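Fumarate lyase (Mesorhizobium sp., PDB 3C8T) belongs to the fumarate lyase superfamily, whose mainly helical subunits join into a tetramer around a central bundle of long helices. Local coordinates at residues Ile123-Leu134 / Trp167-Leu178; Thr234-Ser242 / Ala293-Thr301. All blocks are in the same frame, centred on the assembly; numbering follows the deposited sequence.

Contact 1: Ile123-Leu134 / Trp167-Leu178; sequences ISRRIESVRKAL and WLSAFDRHAARL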
loop_
_atom_site.group_PDB
_atom_site.type_symbol
_atom_site.label_atom_id
_atom_site.label_comp_id
_atom_site.label_asym_id
_atom_site.label_seq_id
_atom_site.Cartn_x
_atom_site.Cartn_y
_atom_site.Cartn_z
ATOM N N ILE A 123 -11.786 -14.991 -15.975
ATOM C CA ILE A 123 -11.643 -15.155 -14.522
ATOM C C ILE A 123 -12.630 -16.200 -13.959
ATOM O O ILE A 123 -12.246 -17.074 -13.194
ATOM C CB ILE A 123 -11.831 -13.800 -13.771
ATOM C CG1 ILE A 123 -10.694 -12.823 -14.116
ATOM C CG2 ILE A 123 -11.967 -14.029 -12.269
ATOM C CD1 ILE A 123 -9.273 -13.290 -13.743
ATOM N N SER A 124 -13.897 -16.111 -14.352
ATOM C CA SER A 124 -14.897 -17.048 -13.873
ATOM C C SER A 124 -14.540 -18.505 -14.220
ATOM O O SER A 124 -14.658 -19.410 -13.383
ATOM C CB SER A 124 -16.265 -16.651 -14.436
ATOM O OG SER A 124 -17.231 -17.629 -14.120
ATOM N N ARG A 125 -14.103 -18.714 -15.464
ATOM C CA ARG A 125 -13.653 -19.995 -15.989
ATOM C C ARG A 125 -12.478 -20.555 -15.137
ATOM O O ARG A 125 -12.433 -21.732 -14.808
ATOM C CB ARG A 125 -13.173 -19.707 -17.417
ATOM C CG ARG A 125 -13.390 -20.724 -18.420
ATOM C CD ARG A 125 -12.041 -21.254 -18.884
ATOM N NE ARG A 125 -11.306 -20.484 -19.896
ATOM C CZ ARG A 125 -9.988 -20.642 -20.046
ATOM N NH1 ARG A 125 -9.358 -21.510 -19.267
ATOM N NH2 ARG A 125 -9.298 -19.992 -20.970
ATOM N N ARG A 126 -11.524 -19.706 -14.777
ATOM C CA ARG A 126 -10.384 -20.163 -13.979
ATOM C C ARG A 126 -10.791 -20.461 -12.516
ATOM O O ARG A 126 -10.314 -21.430 -11.900
ATOM C CB ARG A 126 -9.221 -19.175 -14.050
ATOM C CG ARG A 126 -8.819 -18.762 -15.456
ATOM C CD ARG A 126 -7.329 -18.598 -15.463
ATOM N NE ARG A 126 -6.773 -18.218 -16.750
ATOM C CZ ARG A 126 -6.393 -19.074 -17.698
ATOM N NH1 ARG A 126 -6.544 -20.376 -17.538
ATOM N NH2 ARG A 126 -5.904 -18.606 -18.829
ATOM N N ILE A 127 -11.683 -19.660 -11.978
ATOM C CA ILE A 127 -12.227 -19.912 -10.638
ATOM C C ILE A 127 -13.008 -21.252 -10.610
ATOM O O ILE A 127 -12.874 -22.042 -9.681
ATOM C CB ILE A 127 -13.099 -18.724 -10.150
ATOM C CG1 ILE A 127 -12.234 -17.482 -9.806
ATOM C CG2 ILE A 127 -14.024 -19.167 -8.973
ATOM C CD1 ILE A 127 -13.089 -16.260 -9.212
ATOM N N GLU A 128 -13.794 -21.537 -11.654
ATOM C CA GLU A 128 -14.460 -22.844 -11.776
ATOM C C GLU A 128 -13.495 -24.056 -11.903
ATOM O O GLU A 128 -13.734 -25.068 -11.257
ATOM C CB GLU A 128 -15.503 -22.833 -12.907
ATOM C CG GLU A 128 -16.588 -21.743 -12.699
ATOM C CD GLU A 128 -17.266 -21.810 -11.299
ATOM O OE1 GLU A 128 -17.010 -20.950 -10.424
ATOM O OE2 GLU A 128 -18.053 -22.751 -11.076
ATOM N N SER A 129 -12.424 -23.965 -12.702
ATOM C CA SER A 129 -11.396 -25.010 -12.669
ATOM C C SER A 129 -10.730 -25.149 -11.314
ATOM O O SER A 129 -10.457 -26.269 -10.894
ATOM C CB SER A 129 -10.285 -24.796 -13.705
ATOM O OG SER A 129 -10.840 -24.535 -14.960
ATOM N N VAL A 130 -10.415 -24.026 -10.658
ATOM C CA VAL A 130 -9.838 -24.065 -9.295
ATOM C C VAL A 130 -10.754 -24.873 -8.339
ATOM O O VAL A 130 -10.285 -25.816 -7.668
ATOM C CB VAL A 130 -9.400 -22.648 -8.729
ATOM C CG1 VAL A 130 -9.000 -22.723 -7.232
ATOM C CG2 VAL A 130 -8.215 -22.143 -9.508
ATOM N N ARG A 131 -12.045 -24.510 -8.313
ATOM C CA ARG A 131 -13.042 -25.199 -7.480
ATOM C C ARG A 131 -13.096 -26.701 -7.819
ATOM O O ARG A 131 -13.093 -27.534 -6.906
ATOM C CB ARG A 131 -14.431 -24.557 -7.612
ATOM C CG ARG A 131 -14.471 -23.123 -7.136
ATOM C CD ARG A 131 -15.728 -22.404 -7.588
ATOM N NE ARG A 131 -16.874 -22.813 -6.787
ATOM C CZ ARG A 131 -18.144 -22.722 -7.186
ATOM N NH1 ARG A 131 -18.437 -22.241 -8.399
ATOM N NH2 ARG A 131 -19.128 -23.107 -6.366
ATOM N N LYS A 132 -13.116 -27.043 -9.110
ATOM C CA LYS A 132 -13.087 -28.462 -9.515
ATOM C C LYS A 132 -11.882 -29.242 -8.980
ATOM O O LYS A 132 -12.046 -30.334 -8.413
ATOM C CB LYS A 132 -13.180 -28.616 -11.034
ATOM C CG LYS A 132 -14.614 -28.661 -11.518
ATOM C CD LYS A 132 -14.735 -28.592 -13.062
ATOM C CE LYS A 132 -15.544 -27.339 -13.513
ATOM N NZ LYS A 132 -16.304 -27.624 -14.799
ATOM N N ALA A 133 -10.675 -28.709 -9.160
ATOM C CA ALA A 133 -9.493 -29.401 -8.667
ATOM C C ALA A 133 -9.464 -29.479 -7.131
ATOM O O ALA A 133 -8.984 -30.461 -6.572
ATOM C CB ALA A 133 -8.218 -28.770 -9.236
ATOM N N LEU A 134 -10.051 -28.487 -6.450
ATOM C CA LEU A 134 -10.124 -28.513 -5.000
ATOM C C LEU A 134 -11.139 -29.542 -4.496
ATOM O O LEU A 134 -10.853 -30.301 -3.512
ATOM C CB LEU A 134 -10.407 -27.126 -4.404
ATOM C CG LEU A 134 -9.244 -26.138 -4.485
ATOM C CD1 LEU A 134 -9.681 -24.689 -4.118
ATOM C CD2 LEU A 134 -8.096 -26.623 -3.603
ATOM N N TRP A 167 -9.901 -24.422 1.709
ATOM C CA TRP A 167 -9.455 -23.670 0.540
ATOM C C TRP A 167 -10.632 -23.523 -0.433
ATOM O O TRP A 167 -10.911 -22.444 -0.924
ATOM C CB TRP A 167 -8.337 -24.434 -0.178
ATOM C CG TRP A 167 -7.043 -24.641 0.591
ATOM C CD1 TRP A 167 -6.575 -23.912 1.666
ATOM C CD2 TRP A 167 -6.011 -25.568 0.263
ATOM N NE1 TRP A 167 -5.328 -24.388 2.058
ATOM C CE2 TRP A 167 -4.964 -25.397 1.203
ATOM C CE3 TRP A 167 -5.875 -26.557 -0.720
ATOM C CZ2 TRP A 167 -3.803 -26.172 1.176
ATOM C CZ3 TRP A 167 -4.730 -27.341 -0.731
ATOM C CH2 TRP A 167 -3.706 -27.141 0.222
ATOM N N LEU A 168 -11.319 -24.630 -0.707
ATOM C CA LEU A 168 -12.450 -24.622 -1.588
ATOM C C LEU A 168 -13.568 -23.631 -1.165
ATOM O O LEU A 168 -14.170 -22.957 -2.025
ATOM C CB LEU A 168 -13.020 -26.049 -1.691
ATOM C CG LEU A 168 -14.297 -26.279 -2.516
ATOM C CD1 LEU A 168 -14.185 -25.719 -4.012
ATOM C CD2 LEU A 168 -14.741 -27.761 -2.465
ATOM N N SER A 169 -13.848 -23.556 0.140
ATOM C CA SER A 169 -14.961 -22.771 0.640
ATOM C C SER A 169 -14.873 -21.288 0.297
ATOM O O SER A 169 -15.896 -20.660 -0.021
ATOM C CB SER A 169 -15.134 -22.954 2.144
ATOM O OG SER A 169 -14.107 -22.275 2.837
ATOM N N ALA A 170 -13.659 -20.761 0.367
ATOM C CA ALA A 170 -13.299 -19.411 -0.089
ATOM C C ALA A 170 -13.642 -19.162 -1.565
ATOM O O ALA A 170 -14.144 -18.079 -1.921
ATOM C CB ALA A 170 -11.753 -19.165 0.140
ATOM N N PHE A 171 -13.322 -20.140 -2.411
ATOM C CA PHE A 171 -13.535 -20.025 -3.872
ATOM C C PHE A 171 -14.992 -20.172 -4.262
ATOM O O PHE A 171 -15.452 -19.530 -5.216
ATOM C CB PHE A 171 -12.621 -20.968 -4.643
ATOM C CG PHE A 171 -11.210 -20.520 -4.617
ATOM C CD1 PHE A 171 -10.781 -19.495 -5.472
ATOM C CD2 PHE A 171 -10.328 -21.018 -3.650
ATOM C CE1 PHE A 171 -9.470 -19.020 -5.405
ATOM C CE2 PHE A 171 -9.034 -20.539 -3.562
ATOM C CZ PHE A 171 -8.594 -19.552 -4.446
ATOM N N ASP A 172 -15.728 -20.978 -3.499
ATOM C CA ASP A 172 -17.181 -20.974 -3.576
ATOM C C ASP A 172 -17.702 -19.588 -3.289
ATOM O O ASP A 172 -18.598 -19.138 -3.977
ATOM C CB ASP A 172 -17.780 -21.956 -2.566
ATOM C CG ASP A 172 -17.482 -23.434 -2.921
ATOM O OD1 ASP A 172 -17.246 -23.734 -4.110
ATOM O OD2 ASP A 172 -17.504 -24.288 -2.013
ATOM N N ARG A 173 -17.163 -18.890 -2.274
ATOM C CA ARG A 173 -17.639 -17.520 -2.014
ATOM C C ARG A 173 -17.211 -16.532 -3.084
ATOM O O ARG A 173 -17.923 -15.557 -3.314
ATOM C CB ARG A 173 -17.294 -16.992 -0.617
ATOM C CG ARG A 173 -18.058 -17.649 0.529
ATOM C CD ARG A 173 -17.592 -17.120 1.919
ATOM N NE ARG A 173 -16.196 -17.405 2.248
ATOM C CZ ARG A 173 -15.771 -18.391 3.057
ATOM N NH1 ARG A 173 -16.639 -19.248 3.621
ATOM N NH2 ARG A 173 -14.457 -18.534 3.302
ATOM N N HIS A 174 -16.069 -16.763 -3.738
ATOM C CA HIS A 174 -15.553 -15.784 -4.707
ATOM C C HIS A 174 -16.412 -15.880 -5.953
ATOM O O HIS A 174 -16.703 -14.849 -6.582
ATOM C CB HIS A 174 -14.065 -15.994 -5.091
ATOM C CG HIS A 174 -13.080 -15.770 -3.964
ATOM N ND1 HIS A 174 -13.112 -14.661 -3.144
ATOM C CD2 HIS A 174 -11.992 -16.485 -3.580
ATOM C CE1 HIS A 174 -12.121 -14.729 -2.271
ATOM N NE2 HIS A 174 -11.426 -15.830 -2.516
ATOM N N ALA A 175 -16.801 -17.115 -6.314
ATOM C CA ALA A 175 -17.753 -17.343 -7.422
ATOM C C ALA A 175 -19.032 -16.567 -7.261
ATOM O O ALA A 175 -19.516 -15.982 -8.238
ATOM C CB ALA A 175 -18.060 -18.813 -7.613
ATOM N N ALA A 176 -19.567 -16.542 -6.036
ATOM C CA ALA A 176 -20.755 -15.757 -5.720
ATOM C C ALA A 176 -20.500 -14.244 -5.889
ATOM O O ALA A 176 -21.327 -13.541 -6.479
ATOM C CB ALA A 176 -21.296 -16.081 -4.320
ATOM N N ARG A 177 -19.367 -13.759 -5.373
ATOM C CA ARG A 177 -18.989 -12.320 -5.487
ATOM C C ARG A 177 -18.930 -11.857 -6.961
ATOM O O ARG A 177 -19.446 -10.792 -7.311
ATOM C CB ARG A 177 -17.639 -12.045 -4.788
ATOM C CG ARG A 177 -17.643 -12.249 -3.270
ATOM C CD ARG A 177 -16.260 -12.086 -2.648
ATOM N NE ARG A 177 -16.382 -12.286 -1.204
ATOM C CZ ARG A 177 -15.898 -13.328 -0.534
ATOM N NH1 ARG A 177 -15.170 -14.251 -1.148
ATOM N NH2 ARG A 177 -16.134 -13.426 0.764
ATOM N N LEU A 178 -18.305 -12.680 -7.820
ATOM C CA LEU A 178 -18.171 -12.371 -9.253
ATOM C C LEU A 178 -19.526 -12.036 -9.911
ATOM O O LEU A 178 -19.654 -11.048 -10.662
ATOM C CB LEU A 178 -17.456 -13.529 -9.983
ATOM C CG LEU A 178 -17.046 -13.277 -11.463
ATOM C CD1 LEU A 178 -15.805 -14.085 -11.886
ATOM C CD2 LEU A 178 -18.180 -13.531 -12.442
#
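Arg131 and Asp172 form the polar seam between two nearly antiparallel helices, whose axes in 123-134 and 167-178 run 152° apart and approach to 9.4 Å. The arginine can be followed outward along its chain. CB rests against Leu168 CD1 at 3.8 Å, CG lies beside Phe171 CB, and CD touches the backbone oxygen of Phe171. A bend there (chi3 76°) swings the guanidinium along helix 167-178. Two of its nitrogens take Asp172 side-on, both on a single oxygen: Arg131 NE lies 2.9 Å from Asp172 OD1, at the anti lone pair of that oxygen, while Arg131 NH2, 3.0 Å from the same OD1, meets it from above the carboxylate plane. The guanidinium and carboxylate planes stand almost perpendicular, 81° apart. The third nitrogen, Arg131 NH1, turns back to Glu128, reaching OE1 on its syn side at 2.8 Å. With acids at two edges and the methyl of Ala175 over one face, the guanidinium has little freedom to rotate. Asp172 OD2 has a further partner in Arg443, so its charge is probably shared between two arginines.

Deeper in, the contact is apolar. Val130 CG1 makes a CH-pi contact over the middle of the Phe171 ring, 3.9 Å from its centroid. Leu134 splits its branches: CD1 goes to Phe171, while Leu134 CD2 meets the indole edge 3.6 Å from Trp167 CE3. Ile127 is a knob in the hole made by Phe171, His174, Ala175 and Leu178.

The pair belongs to helices 104-140 and 160-185, two long antiparallel helices of the superfamily's central bundle, joined through the small antiparallel sheet 145-159. Helix 229-255 packs against Trp167 and Phe171, helix 315-344 against Ile123 and Leu134, and helix 432-440 against Leu168.

Contact 2: Thr234-Ser242 / Ala293-Thr301; sequences TVQFLALVS and ARIVRNHAT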
loop_
_atom_site.group_PDB
_atom_site.type_symbol
_atom_site.label_atom_id
_atom_site.label_comp_id
_atom_site.label_asym_id
_atom_site.label_seq_id
_atom_site.Cartn_x
_atom_site.Cartn_y
_atom_site.Cartn_z
ATOM N N THR A 234 -14.046 -4.126 -8.903
ATOM C CA THR A 234 -13.637 -5.267 -9.721
ATOM C C THR A 234 -12.200 -5.660 -9.440
ATOM O O THR A 234 -11.884 -6.841 -9.293
ATOM C CB THR A 234 -13.834 -4.972 -11.215
ATOM O OG1 THR A 234 -15.205 -4.684 -11.412
ATOM C CG2 THR A 234 -13.461 -6.185 -12.079
ATOM N N VAL A 235 -11.314 -4.675 -9.360
ATOM C CA VAL A 235 -9.906 -5.000 -9.062
ATOM C C VAL A 235 -9.705 -5.424 -7.587
ATOM O O VAL A 235 -8.854 -6.265 -7.285
ATOM C CB VAL A 235 -9.026 -3.820 -9.414
ATOM C CG1 VAL A 235 -7.535 -4.117 -9.127
ATOM C CG2 VAL A 235 -9.272 -3.443 -10.904
ATOM N N GLN A 236 -10.460 -4.820 -6.679
ATOM C CA GLN A 236 -10.483 -5.245 -5.291
ATOM C C GLN A 236 -10.841 -6.716 -5.201
ATOM O O GLN A 236 -10.206 -7.437 -4.441
ATOM C CB GLN A 236 -11.451 -4.423 -4.446
ATOM C CG GLN A 236 -11.012 -2.998 -4.121
ATOM C CD GLN A 236 -11.774 -2.440 -2.893
ATOM O OE1 GLN A 236 -11.158 -2.055 -1.891
ATOM N NE2 GLN A 236 -13.114 -2.440 -2.954
ATOM N N PHE A 237 -11.843 -7.138 -5.989
ATOM C CA PHE A 237 -12.267 -8.505 -6.071
ATOM C C PHE A 237 -11.109 -9.392 -6.584
ATOM O O PHE A 237 -10.858 -10.451 -6.038
ATOM C CB PHE A 237 -13.526 -8.658 -6.955
ATOM C CG PHE A 237 -13.810 -10.134 -7.371
ATOM C CD1 PHE A 237 -14.353 -11.041 -6.456
ATOM C CD2 PHE A 237 -13.433 -10.604 -8.614
ATOM C CE1 PHE A 237 -14.565 -12.377 -6.801
ATOM C CE2 PHE A 237 -13.644 -11.939 -8.987
ATOM C CZ PHE A 237 -14.215 -12.824 -8.067
ATOM N N LEU A 238 -10.421 -8.967 -7.644
ATOM C CA LEU A 238 -9.216 -9.678 -8.101
ATOM C C LEU A 238 -8.194 -9.887 -6.996
ATOM O O LEU A 238 -7.601 -10.958 -6.878
ATOM C CB LEU A 238 -8.543 -8.963 -9.312
ATOM C CG LEU A 238 -9.470 -8.935 -10.562
ATOM C CD1 LEU A 238 -8.904 -8.110 -11.706
ATOM C CD2 LEU A 238 -9.932 -10.311 -11.044
ATOM N N ALA A 239 -7.969 -8.832 -6.225
ATOM C CA ALA A 239 -7.075 -8.875 -5.067
ATOM C C ALA A 239 -7.540 -9.838 -3.969
ATOM O O ALA A 239 -6.705 -10.457 -3.309
ATOM C CB ALA A 239 -6.855 -7.475 -4.499
ATOM N N LEU A 240 -8.849 -9.983 -3.784
ATOM C CA LEU A 240 -9.379 -10.888 -2.743
ATOM C C LEU A 240 -9.173 -12.352 -3.141
ATOM O O LEU A 240 -8.729 -13.168 -2.323
ATOM C CB LEU A 240 -10.873 -10.601 -2.517
ATOM C CG LEU A 240 -11.543 -11.096 -1.230
ATOM C CD1 LEU A 240 -11.185 -10.154 -0.062
ATOM C CD2 LEU A 240 -13.061 -11.111 -1.429
ATOM N N VAL A 241 -9.496 -12.683 -4.399
ATOM C CA VAL A 241 -9.210 -14.010 -4.947
ATOM C C VAL A 241 -7.713 -14.357 -4.830
ATOM O O VAL A 241 -7.364 -15.474 -4.443
ATOM C CB VAL A 241 -9.655 -14.108 -6.408
ATOM C CG1 VAL A 241 -9.293 -15.467 -7.020
ATOM C CG2 VAL A 241 -11.138 -13.847 -6.521
ATOM N N SER A 242 -6.844 -13.394 -5.156
ATOM C CA SER A 242 -5.388 -13.566 -5.113
ATOM C C SER A 242 -4.946 -13.878 -3.691
ATOM O O SER A 242 -4.084 -14.727 -3.478
ATOM C CB SER A 242 -4.685 -12.304 -5.620
ATOM O OG SER A 242 -5.110 -12.054 -6.978
ATOM N N ALA A 293 -0.028 -12.243 -5.982
ATOM C CA ALA A 293 -0.975 -11.767 -4.994
ATOM C C ALA A 293 -0.667 -10.392 -4.430
ATOM O O ALA A 293 -1.581 -9.583 -4.239
ATOM C CB ALA A 293 -1.119 -12.772 -3.862
ATOM N N ARG A 294 0.603 -10.125 -4.141
ATOM C CA ARG A 294 1.033 -8.790 -3.705
ATOM C C ARG A 294 0.924 -7.735 -4.803
ATOM O O ARG A 294 0.694 -6.565 -4.499
ATOM C CB ARG A 294 2.511 -8.796 -3.281
ATOM C CG ARG A 294 2.803 -9.220 -1.931
ATOM C CD ARG A 294 2.095 -10.498 -1.576
ATOM N NE ARG A 294 2.328 -10.842 -0.177
ATOM C CZ ARG A 294 2.976 -11.936 0.202
ATOM N NH1 ARG A 294 3.433 -12.773 -0.718
ATOM N NH2 ARG A 294 3.162 -12.196 1.492
ATOM N N ILE A 295 1.166 -8.126 -6.059
ATOM C CA ILE A 295 1.106 -7.193 -7.182
ATOM C C ILE A 295 -0.362 -6.818 -7.473
ATOM O O ILE A 295 -0.683 -5.647 -7.750
ATOM C CB ILE A 295 1.716 -7.806 -8.468
ATOM C CG1 ILE A 295 3.217 -8.093 -8.329
ATOM C CG2 ILE A 295 1.404 -6.933 -9.690
ATOM C CD1 ILE A 295 4.000 -6.915 -7.940
ATOM N N VAL A 296 -1.245 -7.814 -7.427
ATOM C CA VAL A 296 -2.699 -7.573 -7.563
ATOM C C VAL A 296 -3.190 -6.680 -6.414
ATOM O O VAL A 296 -3.887 -5.711 -6.647
ATOM C CB VAL A 296 -3.515 -8.896 -7.608
ATOM C CG1 VAL A 296 -5.010 -8.581 -7.843
ATOM C CG2 VAL A 296 -3.011 -9.757 -8.744
ATOM N N ARG A 297 -2.775 -6.984 -5.179
ATOM C CA ARG A 297 -3.059 -6.105 -4.051
ATOM C C ARG A 297 -2.644 -4.659 -4.364
ATOM O O ARG A 297 -3.387 -3.736 -4.095
ATOM C CB ARG A 297 -2.362 -6.597 -2.790
ATOM C CG ARG A 297 -2.592 -5.705 -1.532
ATOM C CD ARG A 297 -1.467 -5.924 -0.467
ATOM N NE ARG A 297 -0.215 -5.307 -0.923
ATOM C CZ ARG A 297 1.022 -5.535 -0.455
ATOM N NH1 ARG A 297 1.262 -6.389 0.543
ATOM N NH2 ARG A 297 2.042 -4.901 -1.038
ATOM N N ASN A 298 -1.452 -4.467 -4.920
ATOM C CA ASN A 298 -0.996 -3.121 -5.312
ATOM C C ASN A 298 -1.901 -2.512 -6.385
ATOM O O ASN A 298 -2.202 -1.334 -6.332
ATOM C CB ASN A 298 0.424 -3.176 -5.867
ATOM C CG ASN A 298 1.482 -3.251 -4.777
ATOM O OD1 ASN A 298 1.185 -3.239 -3.551
ATOM N ND2 ASN A 298 2.731 -3.324 -5.212
ATOM N N HIS A 299 -2.329 -3.306 -7.368
ATOM C CA HIS A 299 -3.295 -2.752 -8.349
ATOM C C HIS A 299 -4.622 -2.333 -7.663
ATOM O O HIS A 299 -5.237 -1.365 -8.078
ATOM C CB HIS A 299 -3.498 -3.678 -9.562
ATOM C CG HIS A 299 -2.231 -3.906 -10.356
ATOM N ND1 HIS A 299 -1.494 -2.870 -10.899
ATOM C CD2 HIS A 299 -1.560 -5.043 -10.663
ATOM C CE1 HIS A 299 -0.431 -3.363 -11.515
ATOM N NE2 HIS A 299 -0.446 -4.679 -11.380
ATOM N N ALA A 300 -5.051 -3.044 -6.619
ATOM C CA ALA A 300 -6.297 -2.644 -5.898
ATOM C C ALA A 300 -6.092 -1.322 -5.163
ATOM O O ALA A 300 -6.920 -0.425 -5.243
ATOM C CB ALA A 300 -6.807 -3.763 -4.929
ATOM N N THR A 301 -4.974 -1.209 -4.466
ATOM C CA THR A 301 -4.529 0.050 -3.862
ATOM C C THR A 301 -4.573 1.236 -4.828
ATOM O O THR A 301 -5.173 2.258 -4.489
ATOM C CB THR A 301 -3.141 -0.137 -3.250
ATOM O OG1 THR A 301 -3.221 -1.248 -2.356
ATOM C CG2 THR A 301 -2.705 1.091 -2.436
HETATM O O HOH W 1 -3.957 -9.803 -2.824
#
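Ala239 and Ala300 touch methyl to methyl, CB to CB at 3.7 Å, where two antiparallel helices come to 8.1 Å between the axes of 234-242 and 293-301. The angle between their directions is 158°.

Van der Waals contacts make up most of the interface. Val296 pushes CG1 against the opposite backbone, 3.4 Å from Ala239 N and close to the Leu238 carbonyl carbon; with CG1 anti to its own nitrogen (chi1 -176°), this methyl also reaches Leu238 CB. Farther along, Val235 CG1 lies against the peptide between His299 and Ala300, 3.7 Å from Ala300 N. Ala300 CB faces the CA of Gln236, and Ala293 CB lies against Ser242 O.

Polar contacts are few. Ser242 OG donates to Leu238 O at 2.7 Å, one turn back in its own helix, while Ser242 N reaches that oxygen from the other face of the carbonyl plane. Thus bonded, the hydroxyl oxygen can lie against Val296, 3.6 Å from CG2. One water bridges the helices, donating to Ala239 O at 2.9 Å and to Ala293 O at 2.8 Å.

Arg297 contributes little here, since its guanidinium leads away to Asp305 of the third subunit, with another salt bridge to Asp305 of the second.

Small side chains probably allow the close spacing within the helical core typical of this superfamily. The Ser242 hydroxyl is satisfied within its own helix, Ala239 O and Ala293 O share a water, and the arginine charge is directed to the subunit interface.

Contacts 1 and 2 are both buried near the middle of the chain, their centres about 16 Å apart, and all four helices lie in one bundle. They share no helix, yet they touch: Phe237 and Leu240 of contact 2 pack on His174 and Arg177 of contact 1. The 123-134/167-178 pair is the wider one, with large side chains inside and a salt-bridge network along its partly exposed margin. The 234-242/293-301 pair is closer, smaller in buried area and wholly buried, built from alanine, valine and serine. Both reach the second subunit, but contact 2 also meets the third and fourth, placing it nearer the tetramer's centre.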